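Local coordinates for putative isochorismatase (PDB 3KL2), which is a putative isochorismatase of the cysteine hydrolase family and is probably a hydrolase, although its substrate is not established, at residues 23-34 with 71-81; 58-69 with 116-125. All coordinates share one frame; numbering follows the deposited sequence.

Contact 1: 23-34 with 71-81; sequences PARTAIVLIEYQ and AGVPIMHAPIT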
ATOM      1  N   PRO A  23     -14.122   6.130  22.177  1.00 32.28           N
ATOM      2  CA  PRO A  23     -12.752   5.882  22.669  1.00 31.84           C
ATOM      3  C   PRO A  23     -12.093   4.640  22.111  1.00 31.18           C
ATOM      4  O   PRO A  23     -10.904   4.656  21.840  1.00 31.14           O
ATOM      5  CB  PRO A  23     -12.934   5.751  24.195  1.00 32.36           C
ATOM      6  CG  PRO A  23     -14.173   6.535  24.505  1.00 31.87           C
ATOM      7  CD  PRO A  23     -15.061   6.436  23.286  1.00 32.34           C
ATOM      8  N   ALA A  24     -12.875   3.583  21.914  1.00 30.81           N
ATOM      9  CA  ALA A  24     -12.367   2.283  21.437  1.00 29.88           C
ATOM     10  C   ALA A  24     -12.005   2.237  19.951  1.00 29.08           C
ATOM     11  O   ALA A  24     -11.462   1.246  19.487  1.00 28.46           O
ATOM     12  CB  ALA A  24     -13.422   1.199  21.727  1.00 29.97           C
ATOM     13  N   ARG A  25     -12.369   3.280  19.210  1.00 28.32           N
ATOM     14  CA  ARG A  25     -12.216   3.337  17.763  1.00 27.85           C
ATOM     15  C   ARG A  25     -11.428   4.586  17.327  1.00 26.48           C
ATOM     16  O   ARG A  25     -11.455   4.955  16.138  1.00 26.08           O
ATOM     17  CB  ARG A  25     -13.599   3.358  17.095  1.00 28.70           C
ATOM     18  CG  ARG A  25     -14.132   2.001  16.651  1.00 32.10           C
ATOM     19  CD  ARG A  25     -15.412   1.626  17.346  1.00 38.03           C
ATOM     20  NE  ARG A  25     -15.925   0.332  16.861  1.00 44.06           N
ATOM     21  CZ  ARG A  25     -16.273  -0.719  17.621  1.00 47.56           C
ATOM     22  NH1 ARG A  25     -16.199  -0.701  18.957  1.00 47.98           N
ATOM     23  NH2 ARG A  25     -16.718  -1.817  17.023  1.00 50.08           N
ATOM     24  N   THR A  26     -10.709   5.190  18.283  1.00 24.25           N
ATOM     25  CA  THR A  26     -10.112   6.514  18.126  1.00 23.24           C
ATOM     26  C   THR A  26      -8.644   6.466  18.526  1.00 22.23           C
ATOM     27  O   THR A  26      -8.262   5.660  19.344  1.00 22.54           O
ATOM     28  CB  THR A  26     -10.880   7.595  18.948  1.00 22.85           C
ATOM     29  OG1 THR A  26     -12.253   7.623  18.536  1.00 22.61           O
ATOM     30  CG2 THR A  26     -10.278   8.990  18.749  1.00 22.12           C
ATOM     31  N   ALA A  27      -7.827   7.308  17.908  1.00 21.75           N
ATOM     32  CA  ALA A  27      -6.394   7.312  18.123  1.00 21.65           C
ATOM     33  C   ALA A  27      -5.860   8.701  17.861  1.00 22.34           C
ATOM     34  O   ALA A  27      -6.142   9.293  16.799  1.00 23.22           O
ATOM     35  CB  ALA A  27      -5.746   6.387  17.210  1.00 20.48           C
ATOM     36  N   ILE A  28      -5.071   9.214  18.800  1.00 21.98           N
ATOM     37  CA  ILE A  28      -4.437  10.502  18.606  1.00 21.55           C
ATOM     38  C   ILE A  28      -3.128  10.103  17.948  1.00 21.08           C
ATOM     39  O   ILE A  28      -2.502   9.167  18.391  1.00 22.93           O
ATOM     40  CB  ILE A  28      -4.226  11.260  19.953  1.00 21.73           C
ATOM     41  CG1 ILE A  28      -5.552  11.384  20.743  1.00 20.63           C
ATOM     42  CG2 ILE A  28      -3.634  12.650  19.717  1.00 20.36           C
ATOM     43  CD1 ILE A  28      -6.617  12.316  20.085  1.00 19.73           C
ATOM     44  N   VAL A  29      -2.755  10.738  16.850  1.00 20.16           N
ATOM     45  CA  VAL A  29      -1.525  10.418  16.145  1.00 19.46           C
ATOM     46  C   VAL A  29      -0.691  11.699  16.068  1.00 19.63           C
ATOM     47  O   VAL A  29      -1.128  12.685  15.470  1.00 19.00           O
ATOM     48  CB  VAL A  29      -1.824   9.877  14.743  1.00 19.96           C
ATOM     49  CG1 VAL A  29      -0.561   9.474  14.069  1.00 17.75           C
ATOM     50  CG2 VAL A  29      -2.866   8.677  14.823  1.00 18.80           C
ATOM     51  N   LEU A  30       0.482  11.672  16.708  1.00 18.91           N
ATOM     52  CA  LEU A  30       1.363  12.831  16.888  1.00 19.00           C
ATOM     53  C   LEU A  30       2.604  12.744  16.003  1.00 18.45           C
ATOM     54  O   LEU A  30       3.473  11.901  16.223  1.00 18.36           O
ATOM     55  CB  LEU A  30       1.826  12.895  18.341  1.00 18.43           C
ATOM     56  CG  LEU A  30       0.676  13.019  19.347  1.00 21.16           C
ATOM     57  CD1 LEU A  30       1.244  13.069  20.800  1.00 19.05           C
ATOM     58  CD2 LEU A  30      -0.235  14.260  19.009  1.00 19.70           C
ATOM     59  N   ILE A  31       2.694  13.616  15.008  1.00 18.71           N
ATOM     60  CA  ILE A  31       3.690  13.451  13.979  1.00 18.80           C
ATOM     61  C   ILE A  31       4.854  14.343  14.304  1.00 19.51           C
ATOM     62  O   ILE A  31       4.713  15.570  14.315  1.00 20.27           O
ATOM     63  CB  ILE A  31       3.175  13.815  12.584  1.00 18.51           C
ATOM     64  CG1 ILE A  31       1.976  12.944  12.210  1.00 20.59           C
ATOM     65  CG2 ILE A  31       4.300  13.638  11.537  1.00 16.61           C
ATOM     66  CD1 ILE A  31       1.370  13.246  10.825  1.00 19.78           C
ATOM     67  N   GLU A  32       6.001  13.714  14.537  1.00 19.60           N
ATOM     68  CA  GLU A  32       7.274  14.398  14.661  1.00 20.04           C
ATOM     69  C   GLU A  32       7.380  15.477  15.746  1.00 20.01           C
ATOM     70  O   GLU A  32       8.050  16.507  15.556  1.00 19.03           O
ATOM     71  CB  GLU A  32       7.672  14.950  13.298  1.00 20.28           C
ATOM     72  CG  GLU A  32       8.254  13.825  12.425  1.00 22.86           C
ATOM     73  CD  GLU A  32       7.951  13.979  10.973  1.00 24.74           C
ATOM     74  OE1 GLU A  32       7.771  12.920  10.338  1.00 22.27           O
ATOM     75  OE2 GLU A  32       7.866  15.141  10.494  1.00 26.30           O
ATOM     76  N   TYR A  33       6.793  15.222  16.915  1.00 18.98           N
ATOM     77  CA  TYR A  33       7.045  16.116  18.010  1.00 17.98           C
ATOM     78  C   TYR A  33       8.416  15.832  18.609  1.00 18.00           C
ATOM     79  O   TYR A  33       8.501  15.439  19.766  1.00 17.39           O
ATOM     80  CB  TYR A  33       5.978  15.990  19.052  1.00 18.32           C
ATOM     81  CG  TYR A  33       4.649  16.607  18.691  1.00 18.51           C
ATOM     82  CD1 TYR A  33       4.275  17.853  19.163  1.00 16.41           C
ATOM     83  CD2 TYR A  33       3.750  15.914  17.896  1.00 19.89           C
ATOM     84  CE1 TYR A  33       3.005  18.391  18.860  1.00 18.42           C
ATOM     85  CE2 TYR A  33       2.519  16.447  17.571  1.00 20.14           C
ATOM     86  CZ  TYR A  33       2.148  17.672  18.072  1.00 20.32           C
ATOM     87  OH  TYR A  33       0.906  18.129  17.732  1.00 23.23           O
ATOM     88  N   GLN A  34       9.469  16.055  17.807  1.00 16.95           N
ATOM     89  CA  GLN A  34      10.828  15.776  18.178  1.00 17.18           C
ATOM     90  C   GLN A  34      11.582  17.080  18.381  1.00 17.21           C
ATOM     91  O   GLN A  34      11.241  18.082  17.763  1.00 19.39           O
ATOM     92  CB  GLN A  34      11.539  14.954  17.090  1.00 17.14           C
ATOM     93  CG  GLN A  34      11.051  13.489  16.995  1.00 18.15           C
ATOM     94  CD  GLN A  34      11.273  12.921  15.653  1.00 16.49           C
ATOM     95  OE1 GLN A  34      10.435  13.104  14.764  1.00 18.67           O
ATOM     96  NE2 GLN A  34      12.435  12.307  15.446  1.00 14.79           N
ATOM     97  N   ALA A  71      -9.793   9.829  28.791  1.00 28.97           N
ATOM     98  CA  ALA A  71     -10.865   9.075  28.122  1.00 28.50           C
ATOM     99  C   ALA A  71     -10.447   7.672  27.633  1.00 27.85           C
ATOM    100  O   ALA A  71     -11.290   6.929  27.150  1.00 28.01           O
ATOM    101  CB  ALA A  71     -11.446   9.895  26.952  1.00 28.49           C
ATOM    102  N   GLY A  72      -9.165   7.319  27.754  1.00 26.92           N
ATOM    103  CA  GLY A  72      -8.679   5.990  27.380  1.00 26.33           C
ATOM    104  C   GLY A  72      -8.362   5.844  25.905  1.00 26.54           C
ATOM    105  O   GLY A  72      -8.455   4.741  25.364  1.00 27.19           O
ATOM    106  N   VAL A  73      -7.968   6.948  25.251  1.00 25.49           N
ATOM    107  CA  VAL A  73      -7.714   6.957  23.825  1.00 24.73           C
ATOM    108  C   VAL A  73      -6.213   6.720  23.498  1.00 24.35           C
ATOM    109  O   VAL A  73      -5.320   7.436  23.971  1.00 24.05           O
ATOM    110  CB  VAL A  73      -8.265   8.247  23.168  1.00 25.04           C
ATOM    111  CG1 VAL A  73      -7.871   8.315  21.679  1.00 22.34           C
ATOM    112  CG2 VAL A  73      -9.787   8.279  23.312  1.00 23.86           C
ATOM    113  N   PRO A  74      -5.934   5.693  22.698  1.00 23.63           N
ATOM    114  CA  PRO A  74      -4.549   5.425  22.358  1.00 23.52           C
ATOM    115  C   PRO A  74      -3.869   6.668  21.792  1.00 23.24           C
ATOM    116  O   PRO A  74      -4.422   7.344  20.921  1.00 23.71           O
ATOM    117  CB  PRO A  74      -4.652   4.343  21.302  1.00 23.58           C
ATOM    118  CG  PRO A  74      -5.948   3.666  21.588  1.00 24.55           C
ATOM    119  CD  PRO A  74      -6.856   4.707  22.110  1.00 23.61           C
ATOM    120  N   ILE A  75      -2.713   6.995  22.361  1.00 22.78           N
ATOM    121  CA  ILE A  75      -1.853   8.034  21.867  1.00 22.49           C
ATOM    122  C   ILE A  75      -0.778   7.306  21.073  1.00 22.48           C
ATOM    123  O   ILE A  75      -0.153   6.421  21.601  1.00 23.16           O
ATOM    124  CB  ILE A  75      -1.206   8.779  23.040  1.00 22.32           C
ATOM    125  CG1 ILE A  75      -2.270   9.245  24.073  1.00 23.41           C
ATOM    126  CG2 ILE A  75      -0.391   9.922  22.561  1.00 23.59           C
ATOM    127  CD1 ILE A  75      -3.455  10.073  23.528  1.00 21.48           C
ATOM    128  N   MET A  76      -0.571   7.670  19.810  1.00 22.92           N
ATOM    129  CA  MET A  76       0.441   7.049  18.946  1.00 22.51           C
ATOM    130  C   MET A  76       1.462   8.088  18.449  1.00 23.42           C
ATOM    131  O   MET A  76       1.067   9.034  17.798  1.00 24.50           O
ATOM    132  CB  MET A  76      -0.257   6.475  17.740  1.00 21.70           C
ATOM    133  CG  MET A  76      -1.235   5.358  18.079  1.00 21.33           C
ATOM    134  SD  MET A  76      -1.813   4.516  16.632  1.00 12.15           S
ATOM    135  CE  MET A  76      -2.961   3.462  17.469  1.00 16.72           C
ATOM    136  N   HIS A  77       2.759   7.907  18.732  1.00 23.48           N
ATOM    137  CA  HIS A  77       3.795   8.867  18.332  1.00 23.11           C
ATOM    138  C   HIS A  77       4.467   8.411  17.063  1.00 21.92           C
ATOM    139  O   HIS A  77       4.828   7.248  16.925  1.00 20.60           O
ATOM    140  CB  HIS A  77       4.898   8.974  19.409  1.00 23.96           C
ATOM    141  CG  HIS A  77       4.432   9.470  20.749  1.00 26.63           C
ATOM    142  ND1 HIS A  77       4.302  10.812  21.045  1.00 29.63           N
ATOM    143  CD2 HIS A  77       4.141   8.801  21.894  1.00 29.81           C
ATOM    144  CE1 HIS A  77       3.932  10.943  22.308  1.00 31.36           C
ATOM    145  NE2 HIS A  77       3.826   9.741  22.846  1.00 31.48           N
ATOM    146  N   ALA A  78       4.720   9.350  16.159  1.00 21.85           N
ATOM    147  CA  ALA A  78       5.266   9.024  14.854  1.00 20.42           C
ATOM    148  C   ALA A  78       6.466   9.898  14.614  1.00 19.87           C
ATOM    149  O   ALA A  78       6.378  10.896  13.927  1.00 19.48           O
ATOM    150  CB  ALA A  78       4.219   9.195  13.768  1.00 20.19           C
ATOM    151  N   PRO A  79       7.610   9.526  15.208  1.00 19.39           N
ATOM    152  CA  PRO A  79       8.847  10.250  15.011  1.00 18.95           C
ATOM    153  C   PRO A  79       9.508   9.800  13.743  1.00 18.70           C
ATOM    154  O   PRO A  79       9.289   8.683  13.306  1.00 19.51           O
ATOM    155  CB  PRO A  79       9.680   9.849  16.235  1.00 18.87           C
ATOM    156  CG  PRO A  79       9.303   8.447  16.490  1.00 19.39           C
ATOM    157  CD  PRO A  79       7.795   8.376  16.096  1.00 20.36           C
ATOM    158  N   ILE A  80      10.294  10.658  13.128  1.00 18.52           N
ATOM    159  CA  ILE A  80      11.077  10.256  11.965  1.00 18.32           C
ATOM    160  C   ILE A  80      12.545  10.193  12.416  1.00 18.11           C
ATOM    161  O   ILE A  80      12.986  11.080  13.156  1.00 18.99           O
ATOM    162  CB  ILE A  80      10.833  11.251  10.814  1.00 18.01           C
ATOM    163  CG1 ILE A  80      11.538  10.817   9.531  1.00 21.20           C
ATOM    164  CG2 ILE A  80      11.339  12.621  11.144  1.00 17.18           C
ATOM    165  CD1 ILE A  80      11.533  11.902   8.442  1.00 20.36           C
ATOM    166  N   THR A  81      13.305   9.183  11.988  1.00 18.00           N
ATOM    167  CA  THR A  81      14.724   9.056  12.358  1.00 17.98           C
ATOM    168  C   THR A  81      15.494   8.446  11.214  1.00 17.87           C
ATOM    169  O   THR A  81      14.875   7.738  10.418  1.00 19.11           O
ATOM    170  CB  THR A  81      14.909   8.069  13.523  1.00 18.48           C
ATOM    171  OG1 THR A  81      14.513   6.784  13.063  1.00 20.17           O
ATOM    172  CG2 THR A  81      14.093   8.428  14.723  1.00 16.04           C
TER
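Ile-28 and Leu-30 hydrogen-bond to the backbone of residues 74-78, aligning strand 26-31 beside strand 75-78 as parallel neighbours. The short strand axes approach to 4.7 Å and diverge by 20°. The ladder starts with Ile-28 N donating to Pro-74 O at 2.9 Å; Ile-28 O then takes Met-76 N, and Leu-30 repeats the pattern with Met-76 O and Ala-78 N. A last bond, from Glu-32 N to Ala-78 O, forms where the chain leaves the strand.

On one face of the sheet, Ile-28 and Ile-75 lie side by side, with CG1 of Ile-28 3.7 Å from CD1 of Ile-75. Beside them, Leu-30 CD1 approaches His-77 CE1 obliquely at 3.7 Å. On the other face, the extended Met-76 chain carries its CE to within 4.0 Å of Ala-27 CB.

Beyond the strands, Gln-34 ties down residues 79-80. Its CB points toward that chain, and with CG anti to the carbonyl carbon (chi1 -71°) the side chain runs out over Pro-79. CG meets the proline CB first, and Gln-34 CD lies 3.5 Å from Pro-79 CB. At the tip, Gln-34 OE1 accepts Ile-80 N at 2.9 Å, while NE2 of the same amide donates to Ile-80 O at 2.7 Å in a nearly straight bond (168°) lying in the amide plane. One amide thus satisfies both backbone polar groups of Ile-80 and has its rotation fixed; NE2 also reaches Ala-113 O.

Strand 26-31, helix 57-71 and strand 75-78 form a beta-alpha-beta crossover within the parallel sheet, as in the Rossmann-like isochorismatase fold. Helix 57-71 covers Ile-28, Leu-30 and Ile-75, helix 142-149 covers Ala-27 and Met-76, and strand 153-159 flanks the other edge of strand 26-31.

Contact 2: 58-69 with 116-125; sequences LANTVAVVDAAR and VDELAPVNGD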
ATOM      1  N   LEU A  58       2.195  23.563  20.840  1.00 23.69           N
ATOM      2  CA  LEU A  58       2.804  22.628  21.758  1.00 24.55           C
ATOM      3  C   LEU A  58       1.922  22.477  23.023  1.00 24.61           C
ATOM      4  O   LEU A  58       1.511  21.366  23.361  1.00 25.33           O
ATOM      5  CB  LEU A  58       4.258  22.996  22.085  1.00 24.46           C
ATOM      6  CG  LEU A  58       4.928  21.942  22.977  1.00 25.81           C
ATOM      7  CD1 LEU A  58       5.011  20.624  22.210  1.00 26.54           C
ATOM      8  CD2 LEU A  58       6.312  22.381  23.547  1.00 25.94           C
ATOM      9  N   ALA A  59       1.585  23.573  23.679  1.00 24.41           N
ATOM     10  CA  ALA A  59       0.711  23.504  24.843  1.00 24.40           C
ATOM     11  C   ALA A  59      -0.643  22.927  24.472  1.00 24.42           C
ATOM     12  O   ALA A  59      -1.272  22.213  25.262  1.00 24.61           O
ATOM     13  CB  ALA A  59       0.552  24.900  25.521  1.00 24.13           C
ATOM     14  N   ASN A  60      -1.114  23.230  23.276  1.00 24.55           N
ATOM     15  CA  ASN A  60      -2.452  22.774  22.890  1.00 24.71           C
ATOM     16  C   ASN A  60      -2.453  21.242  22.702  1.00 24.18           C
ATOM     17  O   ASN A  60      -3.418  20.561  23.012  1.00 23.03           O
ATOM     18  CB  ASN A  60      -2.903  23.447  21.582  1.00 25.12           C
ATOM     19  CG  ASN A  60      -3.223  24.916  21.731  1.00 25.14           C
ATOM     20  OD1 ASN A  60      -3.820  25.351  22.716  1.00 24.57           O
ATOM     21  ND2 ASN A  60      -2.859  25.688  20.711  1.00 24.86           N
ATOM     22  N   THR A  61      -1.364  20.722  22.171  1.00 23.94           N
ATOM     23  CA  THR A  61      -1.249  19.282  21.968  1.00 24.46           C
ATOM     24  C   THR A  61      -1.251  18.585  23.323  1.00 24.22           C
ATOM     25  O   THR A  61      -1.954  17.582  23.508  1.00 23.65           O
ATOM     26  CB  THR A  61       0.019  18.908  21.178  1.00 24.23           C
ATOM     27  OG1 THR A  61       0.063  19.669  19.967  1.00 24.34           O
ATOM     28  CG2 THR A  61       0.013  17.418  20.826  1.00 24.67           C
ATOM     29  N   VAL A  62      -0.502  19.158  24.274  1.00 24.36           N
ATOM     30  CA  VAL A  62      -0.413  18.603  25.636  1.00 23.86           C
ATOM     31  C   VAL A  62      -1.800  18.491  26.226  1.00 24.17           C
ATOM     32  O   VAL A  62      -2.173  17.443  26.693  1.00 24.00           O
ATOM     33  CB  VAL A  62       0.526  19.404  26.538  1.00 23.33           C
ATOM     34  CG1 VAL A  62       0.468  18.891  27.992  1.00 22.64           C
ATOM     35  CG2 VAL A  62       1.938  19.315  26.000  1.00 22.86           C
ATOM     36  N   ALA A  63      -2.580  19.560  26.151  1.00 24.87           N
ATOM     37  CA  ALA A  63      -3.931  19.535  26.672  1.00 25.48           C
ATOM     38  C   ALA A  63      -4.824  18.494  25.962  1.00 26.21           C
ATOM     39  O   ALA A  63      -5.794  17.998  26.551  1.00 27.02           O
ATOM     40  CB  ALA A  63      -4.551  20.915  26.580  1.00 25.55           C
ATOM     41  N   VAL A  64      -4.524  18.157  24.712  1.00 26.44           N
ATOM     42  CA  VAL A  64      -5.366  17.211  23.996  1.00 26.51           C
ATOM     43  C   VAL A  64      -4.936  15.794  24.362  1.00 26.91           C
ATOM     44  O   VAL A  64      -5.763  14.876  24.467  1.00 26.10           O
ATOM     45  CB  VAL A  64      -5.326  17.393  22.461  1.00 26.53           C
ATOM     46  CG1 VAL A  64      -6.089  16.261  21.788  1.00 27.07           C
ATOM     47  CG2 VAL A  64      -5.915  18.739  22.029  1.00 25.98           C
ATOM     48  N   VAL A  65      -3.634  15.622  24.561  1.00 27.24           N
ATOM     49  CA  VAL A  65      -3.112  14.342  24.992  1.00 27.40           C
ATOM     50  C   VAL A  65      -3.669  14.011  26.381  1.00 28.25           C
ATOM     51  O   VAL A  65      -4.306  12.961  26.580  1.00 28.04           O
ATOM     52  CB  VAL A  65      -1.571  14.356  24.983  1.00 27.15           C
ATOM     53  CG1 VAL A  65      -1.022  13.247  25.845  1.00 26.57           C
ATOM     54  CG2 VAL A  65      -1.043  14.260  23.539  1.00 26.21           C
ATOM     55  N   ASP A  66      -3.446  14.913  27.336  1.00 29.16           N
ATOM     56  CA  ASP A  66      -4.002  14.758  28.698  1.00 29.93           C
ATOM     57  C   ASP A  66      -5.470  14.311  28.662  1.00 29.62           C
ATOM     58  O   ASP A  66      -5.825  13.304  29.282  1.00 30.16           O
ATOM     59  CB  ASP A  66      -3.862  16.047  29.512  1.00 30.43           C
ATOM     60  CG  ASP A  66      -2.419  16.337  29.943  1.00 32.66           C
ATOM     61  OD1 ASP A  66      -1.513  15.501  29.706  1.00 35.79           O
ATOM     62  OD2 ASP A  66      -2.193  17.427  30.536  1.00 37.13           O
ATOM     63  N   ALA A  67      -6.312  15.018  27.915  1.00 29.15           N
ATOM     64  CA  ALA A  67      -7.723  14.636  27.836  1.00 29.63           C
ATOM     65  C   ALA A  67      -7.902  13.256  27.198  1.00 29.98           C
ATOM     66  O   ALA A  67      -8.801  12.507  27.567  1.00 30.82           O
ATOM     67  CB  ALA A  67      -8.529  15.666  27.102  1.00 28.79           C
ATOM     68  N   ALA A  68      -7.044  12.933  26.251  1.00 30.65           N
ATOM     69  CA  ALA A  68      -7.104  11.655  25.542  1.00 31.12           C
ATOM     70  C   ALA A  68      -6.875  10.516  26.532  1.00 31.66           C
ATOM     71  O   ALA A  68      -7.706   9.620  26.634  1.00 32.70           O
ATOM     72  CB  ALA A  68      -6.091  11.617  24.420  1.00 29.73           C
ATOM     73  N   ARG A  69      -5.783  10.571  27.287  1.00 31.92           N
ATOM     74  CA  ARG A  69      -5.535   9.575  28.332  1.00 32.06           C
ATOM     75  C   ARG A  69      -6.762   9.435  29.251  1.00 31.26           C
ATOM     76  O   ARG A  69      -7.284   8.323  29.415  1.00 30.85           O
ATOM     77  CB  ARG A  69      -4.273   9.901  29.156  1.00 32.48           C
ATOM     78  CG  ARG A  69      -2.997  10.014  28.302  1.00 34.51           C
ATOM     79  CD  ARG A  69      -1.721   9.533  29.015  1.00 35.37           C
ATOM     80  NE  ARG A  69      -0.608   9.307  28.073  1.00 34.22           N
ATOM     81  CZ  ARG A  69       0.329  10.212  27.765  1.00 35.97           C
ATOM     82  NH1 ARG A  69       0.331  11.439  28.304  1.00 37.98           N
ATOM     83  NH2 ARG A  69       1.298   9.897  26.925  1.00 34.96           N
ATOM     84  N   VAL A 116       9.924  15.221  22.295  1.00 18.46           N
ATOM     85  CA  VAL A 116      10.045  16.335  23.219  1.00 18.92           C
ATOM     86  C   VAL A 116       9.569  15.923  24.638  1.00 20.16           C
ATOM     87  O   VAL A 116       8.582  15.194  24.782  1.00 19.23           O
ATOM     88  CB  VAL A 116       9.297  17.575  22.653  1.00 18.52           C
ATOM     89  CG1 VAL A 116       7.800  17.311  22.557  1.00 18.43           C
ATOM     90  CG2 VAL A 116       9.598  18.857  23.473  1.00 17.24           C
ATOM     91  N   ASP A 117      10.271  16.394  25.676  1.00 21.86           N
ATOM     92  CA  ASP A 117      10.020  15.925  27.042  1.00 23.67           C
ATOM     93  C   ASP A 117       8.560  16.106  27.454  1.00 24.41           C
ATOM     94  O   ASP A 117       7.949  15.226  28.056  1.00 24.26           O
ATOM     95  CB  ASP A 117      10.937  16.633  28.043  1.00 24.24           C
ATOM     96  CG  ASP A 117      12.402  16.336  27.805  1.00 26.88           C
ATOM     97  OD1 ASP A 117      12.727  15.214  27.329  1.00 27.63           O
ATOM     98  OD2 ASP A 117      13.234  17.242  28.082  1.00 29.86           O
ATOM     99  N   GLU A 118       8.009  17.248  27.082  1.00 25.80           N
ATOM    100  CA  GLU A 118       6.624  17.611  27.380  1.00 26.97           C
ATOM    101  C   GLU A 118       5.627  16.545  26.869  1.00 26.69           C
ATOM    102  O   GLU A 118       4.514  16.436  27.362  1.00 26.20           O
ATOM    103  CB  GLU A 118       6.324  18.963  26.707  1.00 27.86           C
ATOM    104  CG  GLU A 118       6.932  20.219  27.399  1.00 32.33           C
ATOM    105  CD  GLU A 118       8.484  20.177  27.596  1.00 37.63           C
ATOM    106  OE1 GLU A 118       9.226  19.617  26.732  1.00 38.47           O
ATOM    107  OE2 GLU A 118       8.958  20.719  28.636  1.00 41.41           O
ATOM    108  N   LEU A 119       6.031  15.785  25.853  1.00 26.51           N
ATOM    109  CA  LEU A 119       5.190  14.766  25.258  1.00 26.56           C
ATOM    110  C   LEU A 119       5.903  13.416  25.251  1.00 26.21           C
ATOM    111  O   LEU A 119       5.687  12.612  24.371  1.00 26.07           O
ATOM    112  CB  LEU A 119       4.809  15.200  23.821  1.00 26.84           C
ATOM    113  CG  LEU A 119       3.769  16.330  23.821  1.00 26.28           C
ATOM    114  CD1 LEU A 119       3.761  17.175  22.524  1.00 26.88           C
ATOM    115  CD2 LEU A 119       2.398  15.728  24.097  1.00 25.90           C
ATOM    116  N   ALA A 120       6.766  13.170  26.228  1.00 26.38           N
ATOM    117  CA  ALA A 120       7.464  11.897  26.287  1.00 26.34           C
ATOM    118  C   ALA A 120       6.422  10.772  26.397  1.00 26.46           C
ATOM    119  O   ALA A 120       5.469  10.877  27.192  1.00 26.22           O
ATOM    120  CB  ALA A 120       8.439  11.848  27.447  1.00 26.02           C
ATOM    121  N   PRO A 121       6.596   9.706  25.600  1.00 26.46           N
ATOM    122  CA  PRO A 121       5.714   8.532  25.659  1.00 27.30           C
ATOM    123  C   PRO A 121       5.670   7.925  27.059  1.00 27.70           C
ATOM    124  O   PRO A 121       6.722   7.671  27.643  1.00 27.77           O
ATOM    125  CB  PRO A 121       6.358   7.546  24.681  1.00 26.96           C
ATOM    126  CG  PRO A 121       7.261   8.360  23.855  1.00 26.97           C
ATOM    127  CD  PRO A 121       7.719   9.497  24.676  1.00 26.31           C
ATOM    128  N   VAL A 122       4.475   7.751  27.614  1.00 28.58           N
ATOM    129  CA  VAL A 122       4.353   7.116  28.921  1.00 29.52           C
ATOM    130  C   VAL A 122       3.549   5.858  28.787  1.00 29.58           C
ATOM    131  O   VAL A 122       2.852   5.671  27.778  1.00 30.10           O
ATOM    132  CB  VAL A 122       3.731   8.039  29.981  1.00 29.74           C
ATOM    133  CG1 VAL A 122       4.598   9.266  30.130  1.00 31.72           C
ATOM    134  CG2 VAL A 122       2.272   8.432  29.643  1.00 30.87           C
ATOM    135  N   ASN A 123       3.680   5.001  29.799  1.00 29.55           N
ATOM    136  CA  ASN A 123       2.983   3.703  29.902  1.00 29.55           C
ATOM    137  C   ASN A 123       1.787   3.478  28.968  1.00 28.62           C
ATOM    138  O   ASN A 123       0.688   4.061  29.146  1.00 28.61           O
ATOM    139  CB  ASN A 123       2.539   3.464  31.372  1.00 30.17           C
ATOM    140  N   GLY A 124       2.006   2.644  27.964  1.00 27.63           N
ATOM    141  CA  GLY A 124       0.898   2.240  27.089  1.00 27.82           C
ATOM    142  C   GLY A 124       0.772   2.990  25.766  1.00 27.45           C
ATOM    143  O   GLY A 124      -0.010   2.577  24.870  1.00 27.32           O
ATOM    144  N   ASP A 125       1.483   4.118  25.664  1.00 26.04           N
ATOM    145  CA  ASP A 125       1.573   4.849  24.417  1.00 24.99           C
ATOM    146  C   ASP A 125       2.303   3.992  23.380  1.00 23.71           C
ATOM    147  O   ASP A 125       3.307   3.334  23.695  1.00 21.66           O
ATOM    148  CB  ASP A 125       2.398   6.101  24.596  1.00 25.16           C
ATOM    149  CG  ASP A 125       1.669   7.207  25.334  1.00 27.43           C
ATOM    150  OD1 ASP A 125       0.536   7.023  25.865  1.00 28.87           O
ATOM    151  OD2 ASP A 125       2.283   8.302  25.375  1.00 30.25           O
TER
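Residues 58-69 of helix 57-71 face the loop 116-125 with Val-62 and Leu-119 as nearest backbone neighbours, their CA atoms 6.8 Å apart, and the loop closes with a type II turn from Val-122 to Asp-125. Leu-119 and Leu-58 slide past each other in opposite directions, their CD1 atoms 3.7 Å apart, and the same Leu-119 methyl touches Thr-61 CG2. Leu-119 CD2 lies 3.8 Å from Val-65 CG2 and also meets Val-62 CG2. Four side chains on successive helix turns thus hold the loop's leucine.

Further along the helix, Arg-69 supplies the charged half of the contact. Its chain, bent at chi2 (-146°), lays the guanidinium nearly coplanar with the Asp-125 carboxylate, their planes 9° apart. Arg-69 NH2 and Asp-125 OD2 form a salt bridge modelled as doubtfully short; Arg-69 NE adds a weak bond to Asp-125 OD1 at 3.4 Å. Val-122 CG2 sits over one guanidinium face, toward its rim. Val-122 N donates to Asp-125 OD2 at 3.2 Å from above the carboxylate plane, bracing the turn just before the strand, and His-77 NE2 bonds to the same oxygen. Replacing Asp-125 with an alanine would remove the carboxylate and is likely to leave the Arg-69 charge and His-77 NE2 without this partner, and the turn without its brace.

The contact packs the loop leading into the outermost strand 126-127 against the crossover helix 57-71, whose Thr-61 and Val-65 rest on Leu-30 of strand 26-31 and Ala-68 on Ile-75, while helix 211-218 packs along Ala-63, Val-64 and Ala-67.

Contact 1 is the buried centre, strand against strand, joined chiefly by backbone hydrogen bonds; contact 2 is partly exposed, a helix against a loop, joined mainly by side chains, with no backbone-to-backbone hydrogen bond between its segments, apolar at one end and ionic at the other. They share no segment but meet layer on layer: helix 57-71 is followed, after a short turn at Gly-72, by strand 75-78. Tyr-33 stitches the two together, its OH probably hydrogen-bonded to Thr-61 OG1 and its carbonyl to Val-116 N. His-77 CE1 also packs on the carbonyl oxygen of Leu-119. Contact 1 buries about twice the surface.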